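Local atomic coordinates of programmed Cell Death Protein 5 Homolog (Leishmania major, PDB entry 6VMT), a protein that probably binds DNA, as other proteins of the PDCD5 family are thought to do. Residues A20-Q23 / A24-R28; A42-A46 / E47-R51; E67-I70 / I71-V74. One frame throughout, in Å; residues are numbered along the deposited sequence.

Contact 1: A20-Q23 / A24-R28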
ATOM      1  N   ALA A  20     -19.075  10.433  16.199  1.00 74.89           N
ATOM      2  CA  ALA A  20     -18.804   8.976  16.249  1.00 77.05           C
ATOM      3  C   ALA A  20     -18.467   8.474  14.835  1.00 78.46           C
ATOM      4  O   ALA A  20     -17.303   8.114  14.593  1.00 80.99           O
ATOM      5  CB  ALA A  20     -19.979   8.241  16.857  1.00 65.97           C
ATOM      6  N   LYS A  21     -19.436   8.501  13.917  1.00 88.12           N
ATOM      7  CA  LYS A  21     -19.205   8.238  12.471  1.00 87.66           C
ATOM      8  C   LYS A  21     -17.813   8.756  12.103  1.00 73.64           C
ATOM      9  O   LYS A  21     -17.022   7.984  11.576  1.00105.68           O
ATOM     10  CB  LYS A  21     -20.279   8.888  11.592  1.00 88.31           C
ATOM     11  CG  LYS A  21     -20.632   8.113  10.331  1.00105.84           C
ATOM     12  CD  LYS A  21     -21.840   8.660   9.568  1.00120.54           C
ATOM     13  CE  LYS A  21     -22.006   8.055   8.182  1.00117.64           C
ATOM     14  NZ  LYS A  21     -22.812   8.922   7.288  1.00115.42           N
ATOM     15  N   GLN A  22     -17.511  10.009  12.398  1.00 69.89           N
ATOM     16  CA  GLN A  22     -16.279  10.651  11.885  1.00 77.34           C
ATOM     17  C   GLN A  22     -15.072  10.056  12.596  1.00 77.23           C
ATOM     18  O   GLN A  22     -14.005  10.067  11.981  1.00 89.14           O
ATOM     19  CB  GLN A  22     -16.304  12.169  12.050  1.00 81.10           C
ATOM     20  CG  GLN A  22     -15.056  12.858  11.511  1.00 88.20           C
ATOM     21  CD  GLN A  22     -13.965  13.044  12.540  1.00 96.26           C
ATOM     22  OE1 GLN A  22     -14.156  12.790  13.733  1.00 99.18           O
ATOM     23  NE2 GLN A  22     -12.809  13.509  12.080  1.00 98.89           N
ATOM     24  N   GLN A  23     -15.220   9.598  13.841  1.00 83.82           N
ATOM     25  CA  GLN A  23     -14.069   9.079  14.627  1.00 92.50           C
ATOM     26  C   GLN A  23     -13.956   7.572  14.366  1.00 89.86           C
ATOM     27  O   GLN A  23     -12.832   7.086  14.377  1.00 94.93           O
ATOM     28  CB  GLN A  23     -14.132   9.517  16.097  1.00104.10           C
ATOM     29  CG  GLN A  23     -14.790   8.536  17.064  1.00120.85           C
ATOM     30  CD  GLN A  23     -14.505   8.896  18.507  1.00135.78           C
ATOM     31  OE1 GLN A  23     -14.458  10.068  18.884  1.00141.35           O
ATOM     32  NE2 GLN A  23     -14.303   7.881  19.335  1.00137.28           N
ATOM     33  N   ALA A  24     -15.058   6.881  14.055  1.00 91.15           N
ATOM     34  CA  ALA A  24     -15.046   5.511  13.489  1.00 91.98           C
ATOM     35  C   ALA A  24     -14.145   5.449  12.245  1.00 95.75           C
ATOM     36  O   ALA A  24     -13.435   4.449  12.109  1.00114.86           O
ATOM     37  CB  ALA A  24     -16.444   5.059  13.153  1.00 95.93           C
ATOM     38  N   GLN A  25     -14.167   6.475  11.387  1.00 91.84           N
ATOM     39  CA  GLN A  25     -13.429   6.532  10.095  1.00 91.49           C
ATOM     40  C   GLN A  25     -11.933   6.792  10.307  1.00 88.55           C
ATOM     41  O   GLN A  25     -11.133   6.231   9.546  1.00100.84           O
ATOM     42  CB  GLN A  25     -14.004   7.623   9.195  1.00106.29           C
ATOM     43  CG  GLN A  25     -15.345   7.251   8.575  1.00114.75           C
ATOM     44  CD  GLN A  25     -15.851   8.292   7.604  1.00115.69           C
ATOM     45  OE1 GLN A  25     -17.022   8.287   7.225  1.00127.56           O
ATOM     46  NE2 GLN A  25     -14.973   9.196   7.192  1.00101.05           N
ATOM     47  N   GLN A  26     -11.557   7.656  11.245  1.00 86.44           N
ATOM     48  CA  GLN A  26     -10.131   7.926  11.560  1.00 97.13           C
ATOM     49  C   GLN A  26      -9.539   6.646  12.161  1.00 97.60           C
ATOM     50  O   GLN A  26      -8.318   6.482  12.070  1.00116.04           O
ATOM     51  CB  GLN A  26      -9.971   9.103  12.530  1.00110.46           C
ATOM     52  CG  GLN A  26     -10.004  10.487  11.884  1.00121.97           C
ATOM     53  CD  GLN A  26      -9.971  11.625  12.890  1.00139.85           C
ATOM     54  OE1 GLN A  26      -9.581  12.752  12.573  1.00147.65           O
ATOM     55  NE2 GLN A  26     -10.388  11.353  14.122  1.00125.87           N
ATOM     56  N   GLU A  27     -10.378   5.804  12.780  1.00101.86           N
ATOM     57  CA  GLU A  27     -10.019   4.462  13.323  1.00109.58           C
ATOM     58  C   GLU A  27      -9.789   3.498  12.151  1.00108.33           C
ATOM     59  O   GLU A  27      -8.688   2.931  12.059  1.00105.61           O
ATOM     60  CB  GLU A  27     -11.115   3.910  14.249  1.00112.71           C
ATOM     61  CG  GLU A  27     -11.056   4.443  15.674  1.00131.70           C
ATOM     62  CD  GLU A  27     -12.289   4.160  16.524  1.00141.60           C
ATOM     63  OE1 GLU A  27     -12.916   3.095  16.318  1.00138.21           O
ATOM     64  OE2 GLU A  27     -12.625   5.009  17.390  1.00141.16           O
ATOM     65  N   ARG A  28     -10.798   3.333  11.290  1.00102.20           N
ATOM     66  CA  ARG A  28     -10.793   2.388  10.144  1.00 94.70           C
ATOM     67  C   ARG A  28      -9.590   2.720   9.258  1.00 84.98           C
ATOM     68  O   ARG A  28      -8.854   1.811   8.924  1.00 99.58           O
ATOM     69  CB  ARG A  28     -12.121   2.457   9.386  1.00107.03           C
ATOM     70  CG  ARG A  28     -12.701   1.102   8.995  1.00130.97           C
ATOM     71  CD  ARG A  28     -14.084   1.221   8.367  1.00150.01           C
ATOM     72  NE  ARG A  28     -14.104   2.155   7.242  1.00170.39           N
ATOM     73  CZ  ARG A  28     -15.194   2.683   6.685  1.00177.45           C
ATOM     74  NH1 ARG A  28     -16.402   2.375   7.132  1.00182.40           N
ATOM     75  NH2 ARG A  28     -15.069   3.531   5.677  1.00179.05           N
TER
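Gln22 and Gln26 meet through their terminal amides one helical turn apart. Gln26 can be followed outward from the backbone. Its CB stands 4.0 Å from Gln23 O, and its CG passes 4.0 Å from Gln22 O, so the aliphatic part of the chain rises beside the carbonyls of the preceding turn. With CG opposite the carbonyl carbon (chi1 -83°) and the rest extended, the amide is carried to the Gln22 side chain. There Gln26 CD comes within 3.5 Å of Gln22 NE2 and Gln26 OE1 within 3.4 Å of it, while Gln26 NE2 is more distant from that nitrogen than either. Gln22 meets it from the preceding turn by a bend at chi2 (-92°), which turns its amide forward along the helix, toward Gln26. The two amide planes stand 61° apart, a crossed rather than a stacked meeting.

Gln23 and Glu27 make the next i to i+4 pair differently. Their chains run side by side and point the same way, with Gln23 NE2 3.9 Å from Glu27 OE2, a loose approach of amide to carboxylate. Nearer the backbone, Glu27 CG rests 3.4 Å from Gln23 O, the carbonyl that also accepts a hydrogen bond from Glu27 N. Ala24 N and Gln25 N bond likewise to Ala20 O and Lys21 O. All the side chains that touch lie at the surface of the chain. Successive i to i+4 backbone bonds with polar side chains laddered outside them are the pattern of a solvent-facing alpha helix, here within a predicted coiled coil.

Contact 2: A42-A46 / E47-R51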
ATOM      1  N   ALA A  42       5.448  -9.213   6.835  1.00 56.53           N
ATOM      2  CA  ALA A  42       5.338 -10.689   6.753  1.00 52.94           C
ATOM      3  C   ALA A  42       5.753 -11.214   5.378  1.00 55.21           C
ATOM      4  O   ALA A  42       6.248 -12.370   5.312  1.00 55.51           O
ATOM      5  CB  ALA A  42       3.918 -11.088   7.031  1.00 49.89           C
ATOM      6  N   PHE A  43       5.468 -10.423   4.339  1.00 55.96           N
ATOM      7  CA  PHE A  43       5.493 -10.832   2.913  1.00 57.17           C
ATOM      8  C   PHE A  43       6.849 -10.496   2.311  1.00 59.44           C
ATOM      9  O   PHE A  43       7.370 -11.297   1.504  1.00 59.72           O
ATOM     10  CB  PHE A  43       4.410 -10.117   2.102  1.00 50.73           C
ATOM     11  CG  PHE A  43       2.985 -10.530   2.393  1.00 50.55           C
ATOM     12  CD1 PHE A  43       2.691 -11.523   3.312  1.00 51.32           C
ATOM     13  CD2 PHE A  43       1.935  -9.948   1.707  1.00 46.79           C
ATOM     14  CE1 PHE A  43       1.381 -11.908   3.541  1.00 50.40           C
ATOM     15  CE2 PHE A  43       0.629 -10.348   1.922  1.00 50.90           C
ATOM     16  CZ  PHE A  43       0.352 -11.322   2.846  1.00 51.73           C
ATOM     17  N   VAL A  44       7.384  -9.336   2.685  1.00 57.38           N
ATOM     18  CA  VAL A  44       8.572  -8.726   2.022  1.00 58.99           C
ATOM     19  C   VAL A  44       9.704  -8.733   3.038  1.00 54.97           C
ATOM     20  O   VAL A  44       9.422  -8.594   4.219  1.00 71.69           O
ATOM     21  CB  VAL A  44       8.251  -7.317   1.493  1.00 52.29           C
ATOM     22  CG1 VAL A  44       9.416  -6.676   0.778  1.00 50.13           C
ATOM     23  CG2 VAL A  44       7.079  -7.358   0.549  1.00 64.09           C
ATOM     24  N   SER A  45      10.929  -8.920   2.579  1.00 61.27           N
ATOM     25  CA  SER A  45      12.139  -8.944   3.438  1.00 63.76           C
ATOM     26  C   SER A  45      12.487  -7.510   3.839  1.00 61.06           C
ATOM     27  O   SER A  45      11.906  -6.565   3.278  1.00 72.79           O
ATOM     28  CB  SER A  45      13.279  -9.594   2.733  1.00 63.63           C
ATOM     29  OG  SER A  45      13.682  -8.769   1.660  1.00 64.38           O
ATOM     30  N   ALA A  46      13.411  -7.362   4.775  1.00 61.99           N
ATOM     31  CA  ALA A  46      13.701  -6.090   5.468  1.00 59.74           C
ATOM     32  C   ALA A  46      14.407  -5.154   4.495  1.00 67.41           C
ATOM     33  O   ALA A  46      13.989  -3.997   4.376  1.00 73.81           O
ATOM     34  CB  ALA A  46      14.527  -6.379   6.684  1.00 61.32           C
ATOM     35  N   GLU A  47      15.429  -5.681   3.817  1.00 79.71           N
ATOM     36  CA  GLU A  47      16.193  -5.000   2.744  1.00 77.23           C
ATOM     37  C   GLU A  47      15.209  -4.497   1.688  1.00 72.65           C
ATOM     38  O   GLU A  47      15.344  -3.331   1.252  1.00 78.88           O
ATOM     39  CB  GLU A  47      17.198  -5.965   2.106  1.00 94.78           C
ATOM     40  CG  GLU A  47      18.647  -5.763   2.540  1.00116.48           C
ATOM     41  CD  GLU A  47      19.685  -5.838   1.418  1.00132.26           C
ATOM     42  OE1 GLU A  47      19.443  -6.557   0.412  1.00130.45           O
ATOM     43  OE2 GLU A  47      20.737  -5.162   1.539  1.00132.63           O
ATOM     44  N   GLY A  48      14.283  -5.366   1.274  1.00 69.86           N
ATOM     45  CA  GLY A  48      13.333  -5.101   0.179  1.00 63.67           C
ATOM     46  C   GLY A  48      12.299  -4.094   0.619  1.00 63.09           C
ATOM     47  O   GLY A  48      11.712  -3.425  -0.237  1.00 72.27           O
ATOM     48  N   ARG A  49      12.095  -3.989   1.926  1.00 69.50           N
ATOM     49  CA  ARG A  49      11.107  -3.065   2.526  1.00 73.62           C
ATOM     50  C   ARG A  49      11.692  -1.654   2.636  1.00 72.94           C
ATOM     51  O   ARG A  49      10.932  -0.704   2.372  1.00 74.66           O
ATOM     52  CB  ARG A  49      10.646  -3.601   3.879  1.00 74.04           C
ATOM     53  CG  ARG A  49       9.171  -3.957   3.903  1.00 76.41           C
ATOM     54  CD  ARG A  49       8.877  -5.183   4.727  1.00 87.12           C
ATOM     55  NE  ARG A  49       9.361  -5.017   6.081  1.00 88.88           N
ATOM     56  CZ  ARG A  49      10.101  -5.896   6.743  1.00 99.39           C
ATOM     57  NH1 ARG A  49      10.445  -7.052   6.192  1.00 98.90           N
ATOM     58  NH2 ARG A  49      10.483  -5.608   7.976  1.00100.17           N
ATOM     59  N   GLU A  50      12.967  -1.523   3.001  1.00 72.51           N
ATOM     60  CA  GLU A  50      13.702  -0.226   2.958  1.00 86.53           C
ATOM     61  C   GLU A  50      13.691   0.321   1.523  1.00 78.22           C
ATOM     62  O   GLU A  50      13.270   1.480   1.293  1.00 81.91           O
ATOM     63  CB  GLU A  50      15.138  -0.406   3.448  1.00 90.60           C
ATOM     64  CG  GLU A  50      15.204  -0.866   4.891  1.00111.48           C
ATOM     65  CD  GLU A  50      16.600  -0.983   5.472  1.00124.65           C
ATOM     66  OE1 GLU A  50      17.470  -0.173   5.086  1.00131.23           O
ATOM     67  OE2 GLU A  50      16.809  -1.888   6.310  1.00129.45           O
ATOM     68  N   ARG A  51      14.134  -0.506   0.590  1.00 68.10           N
ATOM     69  CA  ARG A  51      14.220  -0.159  -0.842  1.00 69.64           C
ATOM     70  C   ARG A  51      12.895   0.458  -1.276  1.00 68.23           C
ATOM     71  O   ARG A  51      12.916   1.465  -1.984  1.00 78.64           O
ATOM     72  CB  ARG A  51      14.554  -1.408  -1.658  1.00 75.22           C
ATOM     73  CG  ARG A  51      14.568  -1.163  -3.157  1.00 84.18           C
ATOM     74  CD  ARG A  51      14.923  -2.398  -3.955  1.00 85.17           C
ATOM     75  NE  ARG A  51      16.345  -2.692  -3.906  1.00 93.68           N
ATOM     76  CZ  ARG A  51      17.281  -2.073  -4.614  1.00 92.89           C
ATOM     77  NH1 ARG A  51      16.967  -1.093  -5.442  1.00 93.64           N
ATOM     78  NH2 ARG A  51      18.539  -2.439  -4.482  1.00 96.20           N
TER
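Arg49 folds back from the first turn of its helix to hold the carbonyl of Val44, in the link that precedes it. Bends at chi2 and chi3 (143° and 57°) turn the chain toward this link, and NH1 donates to Val44 O over 2.7 Å. The oxygen lies near the edge of the guanidinium, somewhat out of its plane, and the N-H approaches at 144°, so the bond is short but not straight. Ala46 CA covers one guanidinium face, 3.8 Å from Arg49 CZ. Lower on the same side chain, Arg49 CD packs 3.9 Å from Val44 CB. Val44 itself turns CG1 anti to its backbone N, which lays that methyl against the Gly48 backbone.

Ser45 is the N-cap of the helix. Its OG accepts a weak capping bond from Gly48 N at 3.5 Å. Ala46 O receives a firmer bond from Glu50 N, with Glu50 CG resting 3.4 Å from that oxygen.

Thus the end of helix 12-43 is joined to the start of helix 46-75 by a short capped turn. Ser45 also pairs through its backbone with Val83, in the segment leading into helix 85-103, and the Val83 carbonyl has a weak bond with Ser45 OG. Val44 packs on Val88 of that helix, while Arg51 forms a salt bridge with Asp85 at its start, bringing all three helices together at this corner.

Contact 3: E67-I70 / I71-V74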
ATOM      1  N   GLU A  67       3.843  -2.854  -4.027  1.00 53.15           N
ATOM      2  CA  GLU A  67       3.175  -3.217  -2.761  1.00 48.31           C
ATOM      3  C   GLU A  67       1.786  -3.760  -3.099  1.00 44.06           C
ATOM      4  O   GLU A  67       1.477  -4.858  -2.687  1.00 50.51           O
ATOM      5  CB  GLU A  67       3.132  -1.995  -1.847  1.00 59.34           C
ATOM      6  CG  GLU A  67       4.489  -1.541  -1.285  1.00 58.95           C
ATOM      7  CD  GLU A  67       4.412  -0.314  -0.360  1.00 74.38           C
ATOM      8  OE1 GLU A  67       3.295   0.252  -0.188  1.00 82.07           O
ATOM      9  OE2 GLU A  67       5.456   0.105   0.199  1.00 82.22           O
ATOM     10  N   MET A  68       1.000  -3.083  -3.920  1.00 50.67           N
ATOM     11  CA  MET A  68      -0.325  -3.618  -4.345  1.00 52.61           C
ATOM     12  C   MET A  68      -0.122  -5.006  -4.920  1.00 48.16           C
ATOM     13  O   MET A  68      -0.912  -5.875  -4.666  1.00 64.30           O
ATOM     14  CB  MET A  68      -0.994  -2.783  -5.444  1.00 62.95           C
ATOM     15  CG  MET A  68      -1.933  -1.665  -4.932  1.00 80.86           C
ATOM     16  SD  MET A  68      -2.483  -0.474  -6.241  1.00 71.36           S
ATOM     17  CE  MET A  68      -3.539  -1.533  -7.230  1.00 83.02           C
ATOM     18  N   HIS A  69       0.831  -5.149  -5.815  1.00 60.00           N
ATOM     19  CA  HIS A  69       1.015  -6.397  -6.585  1.00 56.12           C
ATOM     20  C   HIS A  69       1.472  -7.494  -5.631  1.00 50.58           C
ATOM     21  O   HIS A  69       0.907  -8.583  -5.698  1.00 50.94           O
ATOM     22  CB  HIS A  69       2.032  -6.225  -7.707  1.00 56.38           C
ATOM     23  CG  HIS A  69       2.278  -7.494  -8.452  1.00 57.66           C
ATOM     24  ND1 HIS A  69       1.367  -8.008  -9.370  1.00 62.63           N
ATOM     25  CD2 HIS A  69       3.290  -8.374  -8.384  1.00 49.72           C
ATOM     26  CE1 HIS A  69       1.830  -9.138  -9.854  1.00 58.68           C
ATOM     27  NE2 HIS A  69       3.009  -9.379  -9.257  1.00 54.65           N
ATOM     28  N   ILE A  70       2.486  -7.223  -4.814  1.00 48.31           N
ATOM     29  CA  ILE A  70       3.055  -8.241  -3.883  1.00 48.45           C
ATOM     30  C   ILE A  70       1.922  -8.755  -3.007  1.00 49.12           C
ATOM     31  O   ILE A  70       1.799  -9.945  -2.843  1.00 60.88           O
ATOM     32  CB  ILE A  70       4.161  -7.638  -3.024  1.00 49.64           C
ATOM     33  CG1 ILE A  70       5.427  -7.385  -3.833  1.00 51.81           C
ATOM     34  CG2 ILE A  70       4.412  -8.512  -1.815  1.00 52.52           C
ATOM     35  CD1 ILE A  70       6.399  -6.483  -3.155  1.00 51.26           C
ATOM     36  N   ILE A  71       1.099  -7.864  -2.486  1.00 49.86           N
ATOM     37  CA  ILE A  71       0.015  -8.265  -1.564  1.00 48.10           C
ATOM     38  C   ILE A  71      -0.981  -9.135  -2.317  1.00 46.80           C
ATOM     39  O   ILE A  71      -1.251 -10.238  -1.835  1.00 54.76           O
ATOM     40  CB  ILE A  71      -0.652  -7.029  -0.986  1.00 51.73           C
ATOM     41  CG1 ILE A  71       0.322  -6.287  -0.088  1.00 55.97           C
ATOM     42  CG2 ILE A  71      -1.926  -7.419  -0.269  1.00 61.21           C
ATOM     43  CD1 ILE A  71      -0.243  -5.017   0.453  1.00 58.46           C
ATOM     44  N   GLN A  72      -1.555  -8.659  -3.420  1.00 46.47           N
ATOM     45  CA  GLN A  72      -2.567  -9.472  -4.153  1.00 51.91           C
ATOM     46  C   GLN A  72      -1.924 -10.817  -4.489  1.00 50.40           C
ATOM     47  O   GLN A  72      -2.591 -11.825  -4.329  1.00 72.07           O
ATOM     48  CB  GLN A  72      -3.182  -8.747  -5.365  1.00 57.83           C
ATOM     49  CG  GLN A  72      -2.275  -8.583  -6.580  1.00 76.41           C
ATOM     50  CD  GLN A  72      -2.222  -9.732  -7.573  1.00 79.98           C
ATOM     51  OE1 GLN A  72      -3.185 -10.466  -7.780  1.00 86.76           O
ATOM     52  NE2 GLN A  72      -1.082  -9.884  -8.234  1.00 73.51           N
ATOM     53  N   ALA A  73      -0.637 -10.836  -4.845  1.00 50.66           N
ATOM     54  CA  ALA A  73       0.086 -12.013  -5.373  1.00 44.38           C
ATOM     55  C   ALA A  73       0.331 -13.055  -4.285  1.00 47.73           C
ATOM     56  O   ALA A  73       0.108 -14.233  -4.531  1.00 52.81           O
ATOM     57  CB  ALA A  73       1.392 -11.542  -5.916  1.00 52.20           C
ATOM     58  N   VAL A  74       0.902 -12.638  -3.164  1.00 46.67           N
ATOM     59  CA  VAL A  74       1.161 -13.513  -1.990  1.00 47.22           C
ATOM     60  C   VAL A  74      -0.201 -14.008  -1.443  1.00 54.44           C
ATOM     61  O   VAL A  74      -0.446 -15.242  -1.348  1.00 49.27           O
ATOM     62  CB  VAL A  74       1.990 -12.742  -0.956  1.00 46.95           C
ATOM     63  CG1 VAL A  74       2.281 -13.573   0.267  1.00 53.19           C
ATOM     64  CG2 VAL A  74       3.298 -12.247  -1.536  1.00 49.49           C
TER
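Two consecutive turns near the C-terminal end of helix 46-75 carry this contact, in which the i to i+4 backbone ladder is overlaid by an apolar face and a polar one. On the apolar side Ile70 and Val74 lie alongside each other and point the same way, their CG2 methyls 3.9 Å apart. The CG2 branch of Val74 is opposite its carbonyl carbon (chi1 180° for CG1), which brings it back over the previous turn and close to Ile70 O. Val74 N donates to that oxygen at 2.9 Å, almost straight.

Ile71 sets its CG1 against Glu67 O, and its amide bonds to Glu67 O over 3.0 Å. On the polar side, His69 and Gln72 approach at a slant, their ring and amide planes 47° apart. Gln72 places CG between its backbone N and carbonyl carbon (chi1 73°), then bends again at chi2, so the amide curls toward the imidazole. Gln72 NE2 is 3.3 Å from His69 ND1 and 3.4 Å from His69 CE1. Ala73 CB stands over one face of the His69 ring, displaced toward its rim, and Ala73 N bonds to His69 O.

Both faces find partners among the other helices. Ile71 packs on Met39 and Val74 on Phe43 of helix 12-43, Ile70 meets Leu91 and His69 meets Met95 of helix 85-103, while Met79 of the following loop touches Ile70 and Ala73. This part of helix 46-75 thus packs on both other helices, through adjacent parts of its surface.

Contact 1 is wholly at the surface, on the part of helix 12-43 that projects from the bundle, and its side chains are almost all polar. Its nearest atoms are about 17 Å from contact 2 and about 14 Å from contact 3. Contact 2 includes the end of that same helix and shares helix 46-75 with contact 3, one at its start and the other toward its end; both are partly buried. They touch directly: Phe43 CD1 packs 3.7 Å from Val74 CG1, and Val44 CG2 lies 3.7 Å from Ile70 CG2. Hydrogen bonds in contacts 1 and 3 are backbone i to i+4 bonds, joined by apolar packing in contact 3; contact 2, between helices, adds side-chain bonds.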